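Local structure of light Chain (6BVD) at residues Tyr255-Phe267 with Lys363-Pro375. The protein is the zinc metalloprotease domain of a mosaic botulinum neurotoxin, which probably cleaves a neuronal SNARE protein and so blocks neurotransmitter release. Residues are numbered along the deposited sequence; the frame is centred on the assembly and turned at random.
Sequences YMKVTKPITSAEF and KTRLGYLAENFGP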
# COMPACT_ATOMS: atom_id res chain seq x y z
N TYR A 255 27.12 24.37 -4.26
CA TYR A 255 26.04 23.65 -3.59
C TYR A 255 26.47 23.04 -2.26
O TYR A 255 25.61 22.62 -1.46
CB TYR A 255 25.46 22.54 -4.50
CG TYR A 255 26.24 21.22 -4.51
CD1 TYR A 255 26.02 20.25 -3.53
CD2 TYR A 255 27.12 20.91 -5.55
CE1 TYR A 255 26.69 19.03 -3.55
CE2 TYR A 255 27.80 19.67 -5.57
CZ TYR A 255 27.56 18.74 -4.57
OH TYR A 255 28.23 17.52 -4.55
N MET A 256 27.78 22.90 -2.08
CA MET A 256 28.36 22.22 -0.91
C MET A 256 28.51 23.10 0.33
O MET A 256 28.77 24.31 0.23
CB MET A 256 29.74 21.66 -1.26
CG MET A 256 29.79 20.51 -2.23
SD MET A 256 31.51 20.16 -2.67
CE MET A 256 31.33 18.74 -3.76
N LYS A 257 28.36 22.47 1.49
CA LYS A 257 28.75 23.07 2.76
C LYS A 257 29.75 22.15 3.49
O LYS A 257 29.36 21.10 4.03
CB LYS A 257 27.52 23.35 3.64
CG LYS A 257 27.87 24.21 4.84
CD LYS A 257 26.88 24.08 5.98
CE LYS A 257 27.36 24.92 7.16
NZ LYS A 257 26.32 25.01 8.23
N VAL A 258 31.03 22.49 3.44
CA VAL A 258 32.08 21.62 3.98
C VAL A 258 32.64 22.17 5.30
O VAL A 258 32.95 23.35 5.38
CB VAL A 258 33.26 21.46 2.99
CG1 VAL A 258 34.14 20.30 3.41
CG2 VAL A 258 32.76 21.22 1.59
N THR A 259 32.78 21.34 6.33
CA THR A 259 33.28 21.82 7.63
C THR A 259 34.52 21.05 8.09
O THR A 259 35.46 21.63 8.62
CB THR A 259 32.21 21.76 8.74
OG1 THR A 259 31.62 20.46 8.79
CG2 THR A 259 31.13 22.81 8.50
N LYS A 260 34.48 19.73 7.94
CA LYS A 260 35.59 18.87 8.35
C LYS A 260 35.80 17.74 7.32
O LYS A 260 34.97 17.55 6.42
CB LYS A 260 35.29 18.29 9.73
CG LYS A 260 34.03 17.42 9.70
CD LYS A 260 33.55 16.96 11.07
CE LYS A 260 32.14 16.39 10.97
NZ LYS A 260 31.83 15.45 12.09
N PRO A 261 36.93 17.01 7.42
CA PRO A 261 36.98 15.80 6.59
C PRO A 261 35.91 14.77 7.00
O PRO A 261 35.49 14.69 8.17
CB PRO A 261 38.39 15.25 6.82
CG PRO A 261 39.02 16.17 7.91
CD PRO A 261 38.26 17.43 7.90
N ILE A 262 35.49 14.01 6.00
CA ILE A 262 34.35 13.07 6.10
C ILE A 262 34.80 11.69 5.61
O ILE A 262 35.46 11.60 4.58
CB ILE A 262 33.15 13.58 5.22
CG1 ILE A 262 32.56 14.89 5.77
CG2 ILE A 262 32.03 12.53 5.12
CD1 ILE A 262 32.05 14.79 7.18
N THR A 263 34.42 10.60 6.30
CA THR A 263 34.82 9.26 5.84
C THR A 263 34.43 9.03 4.37
O THR A 263 33.35 9.45 3.94
CB THR A 263 34.19 8.11 6.71
OG1 THR A 263 34.56 6.85 6.13
CG2 THR A 263 32.68 8.19 6.73
N SER A 264 35.32 8.39 3.61
CA SER A 264 35.07 8.06 2.20
C SER A 264 33.78 7.27 2.00
O SER A 264 33.23 7.25 0.90
CB SER A 264 36.22 7.24 1.61
OG SER A 264 37.35 8.05 1.35
N ALA A 265 33.33 6.59 3.07
CA ALA A 265 32.12 5.76 2.99
C ALA A 265 30.85 6.58 2.71
O ALA A 265 29.90 6.06 2.12
CB ALA A 265 31.93 4.93 4.31
N GLU A 266 30.81 7.84 3.15
CA GLU A 266 29.60 8.63 2.89
C GLU A 266 29.50 8.91 1.40
O GLU A 266 28.39 8.93 0.85
CB GLU A 266 29.57 9.95 3.65
CG GLU A 266 29.67 9.79 5.17
CD GLU A 266 28.46 9.18 5.83
OE1 GLU A 266 27.44 8.86 5.16
OE2 GLU A 266 28.54 9.02 7.07
N PHE A 267 30.64 9.14 0.75
CA PHE A 267 30.56 9.45 -0.69
C PHE A 267 30.24 8.18 -1.49
O PHE A 267 29.53 8.24 -2.51
CB PHE A 267 31.85 10.08 -1.17
CG PHE A 267 32.19 11.36 -0.43
CD1 PHE A 267 31.57 12.56 -0.78
CD2 PHE A 267 33.05 11.34 0.66
CE1 PHE A 267 31.87 13.74 -0.10
CE2 PHE A 267 33.35 12.51 1.35
CZ PHE A 267 32.76 13.71 0.98
N LYS A 363 13.26 12.76 -5.74
CA LYS A 363 14.30 13.78 -5.93
C LYS A 363 15.21 13.77 -4.72
O LYS A 363 14.72 13.68 -3.60
CB LYS A 363 13.70 15.18 -6.12
CG LYS A 363 14.73 16.20 -6.67
CD LYS A 363 14.14 17.62 -6.78
CE LYS A 363 15.07 18.60 -7.53
NZ LYS A 363 15.39 18.19 -8.96
N THR A 364 16.51 13.88 -4.94
CA THR A 364 17.44 13.99 -3.84
C THR A 364 18.46 15.08 -4.10
O THR A 364 18.52 15.70 -5.20
CB THR A 364 18.12 12.62 -3.56
OG1 THR A 364 18.63 12.60 -2.23
CG2 THR A 364 19.20 12.31 -4.54
N ARG A 365 19.22 15.34 -3.05
CA ARG A 365 20.25 16.36 -3.01
C ARG A 365 21.33 16.13 -4.06
O ARG A 365 21.57 15.01 -4.51
CB ARG A 365 20.88 16.39 -1.60
CG ARG A 365 21.44 15.05 -1.24
CD ARG A 365 22.01 14.97 0.20
NE ARG A 365 22.21 13.58 0.61
CZ ARG A 365 22.81 13.21 1.76
NH1 ARG A 365 23.29 14.13 2.59
NH2 ARG A 365 22.94 11.91 2.07
N LEU A 366 22.05 17.19 -4.39
CA LEU A 366 23.08 17.12 -5.41
C LEU A 366 24.27 16.25 -5.08
O LEU A 366 24.96 15.78 -5.98
CB LEU A 366 23.56 18.55 -5.73
CG LEU A 366 22.60 19.30 -6.66
CD1 LEU A 366 23.02 20.74 -6.90
CD2 LEU A 366 22.48 18.56 -7.99
N GLY A 367 24.51 16.03 -3.79
CA GLY A 367 25.61 15.20 -3.33
C GLY A 367 25.61 15.17 -1.81
O GLY A 367 24.87 15.93 -1.18
N TYR A 368 26.45 14.32 -1.22
CA TYR A 368 26.49 14.20 0.24
C TYR A 368 26.78 15.52 0.97
O TYR A 368 26.23 15.78 2.04
CB TYR A 368 27.54 13.17 0.67
CG TYR A 368 27.51 12.98 2.16
CD1 TYR A 368 26.54 12.15 2.75
CD2 TYR A 368 28.41 13.64 2.99
CE1 TYR A 368 26.49 11.99 4.13
CE2 TYR A 368 28.35 13.50 4.37
CZ TYR A 368 27.38 12.66 4.92
OH TYR A 368 27.32 12.49 6.29
N LEU A 369 27.62 16.37 0.37
CA LEU A 369 28.04 17.60 1.01
C LEU A 369 27.07 18.75 0.80
O LEU A 369 27.38 19.90 1.15
CB LEU A 369 29.42 18.03 0.50
CG LEU A 369 30.56 17.11 0.95
CD1 LEU A 369 31.88 17.44 0.25
CD2 LEU A 369 30.72 17.11 2.49
N ALA A 370 25.90 18.45 0.22
CA ALA A 370 24.89 19.49 -0.02
C ALA A 370 24.40 20.09 1.29
O ALA A 370 24.34 19.40 2.32
CB ALA A 370 23.71 18.94 -0.84
N GLU A 371 24.00 21.36 1.24
CA GLU A 371 23.52 22.04 2.44
C GLU A 371 22.18 21.45 2.85
O GLU A 371 21.32 21.16 2.00
CB GLU A 371 23.41 23.56 2.20
CG GLU A 371 23.16 24.38 3.47
CD GLU A 371 23.14 25.90 3.22
OE1 GLU A 371 23.45 26.33 2.08
OE2 GLU A 371 22.84 26.66 4.17
N ASN A 372 22.00 21.26 4.16
CA ASN A 372 20.71 20.85 4.72
C ASN A 372 19.93 22.07 5.15
O ASN A 372 20.52 23.02 5.66
CB ASN A 372 20.90 19.90 5.92
CG ASN A 372 21.59 18.61 5.54
OD1 ASN A 372 21.35 18.05 4.47
ND2 ASN A 372 22.49 18.14 6.40
N PHE A 373 18.62 22.07 4.90
CA PHE A 373 17.77 23.18 5.33
C PHE A 373 16.64 22.73 6.25
O PHE A 373 16.10 21.62 6.12
CB PHE A 373 17.17 23.92 4.12
CG PHE A 373 18.20 24.57 3.23
CD1 PHE A 373 18.59 25.88 3.45
CD2 PHE A 373 18.81 23.85 2.21
CE1 PHE A 373 19.55 26.48 2.64
CE2 PHE A 373 19.76 24.43 1.40
CZ PHE A 373 20.14 25.76 1.61
N GLY A 374 16.28 23.59 7.20
CA GLY A 374 15.18 23.29 8.09
C GLY A 374 15.65 23.39 9.53
O GLY A 374 16.33 24.35 9.89
N PRO A 375 15.33 22.39 10.35
CA PRO A 375 14.64 21.16 9.96
C PRO A 375 13.11 21.24 10.02
O PRO A 375 12.54 22.23 10.50
CB PRO A 375 15.17 20.14 10.97
CG PRO A 375 15.31 20.91 12.22
CD PRO A 375 15.80 22.32 11.75
O HOH W 1 28.94 15.86 -2.10
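Met256 and Ala370 form a single beta bridge: Lys257 N donates a nearly straight bond to Leu369 O (2.8 Å, 168° at the hydrogen), and Glu371 N returns a weak one to Tyr255 O. Beside it, the Tyr255 ring lies between Met256 CG on one face and Leu366 CB on the other, the latter 3.8 Å from the ring centroid, a CH-pi contact. With chi1 at 82°, its CG sits between backbone N and carbonyl carbon, and the ring lies along the turn Gly367-Ala370; Gly367, lacking a side chain, lets Tyr255 OH come to 3.7 Å from its CA. One water bonds to Tyr255 OH and accepts from Leu369 N, satisfying a backbone amide inside the turn. Leu369 is buried and branched: CB meets Met256 CG, while CD1 reaches the edge of the Phe267 ring at CE1 (3.7 Å) and also Val258 CG2. An aromatic ring suits position 368 because Glu266 CB stands over the centre of one Tyr368 face (3.6 Å to the centroid), Ile262 CG2 approaches CE2, and the ring points its edge at the Phe267 face, planes 68° apart. Glu266 bends at chi2, folding its carboxylate back beside the tyrosine ring, the two planes nearly parallel. That carboxylate binds zinc with His228 and His232 of the HExxH helix, so Tyr368 packs directly against a metal ligand, consistent with the active site of the clostridial neurotoxin zinc proteases.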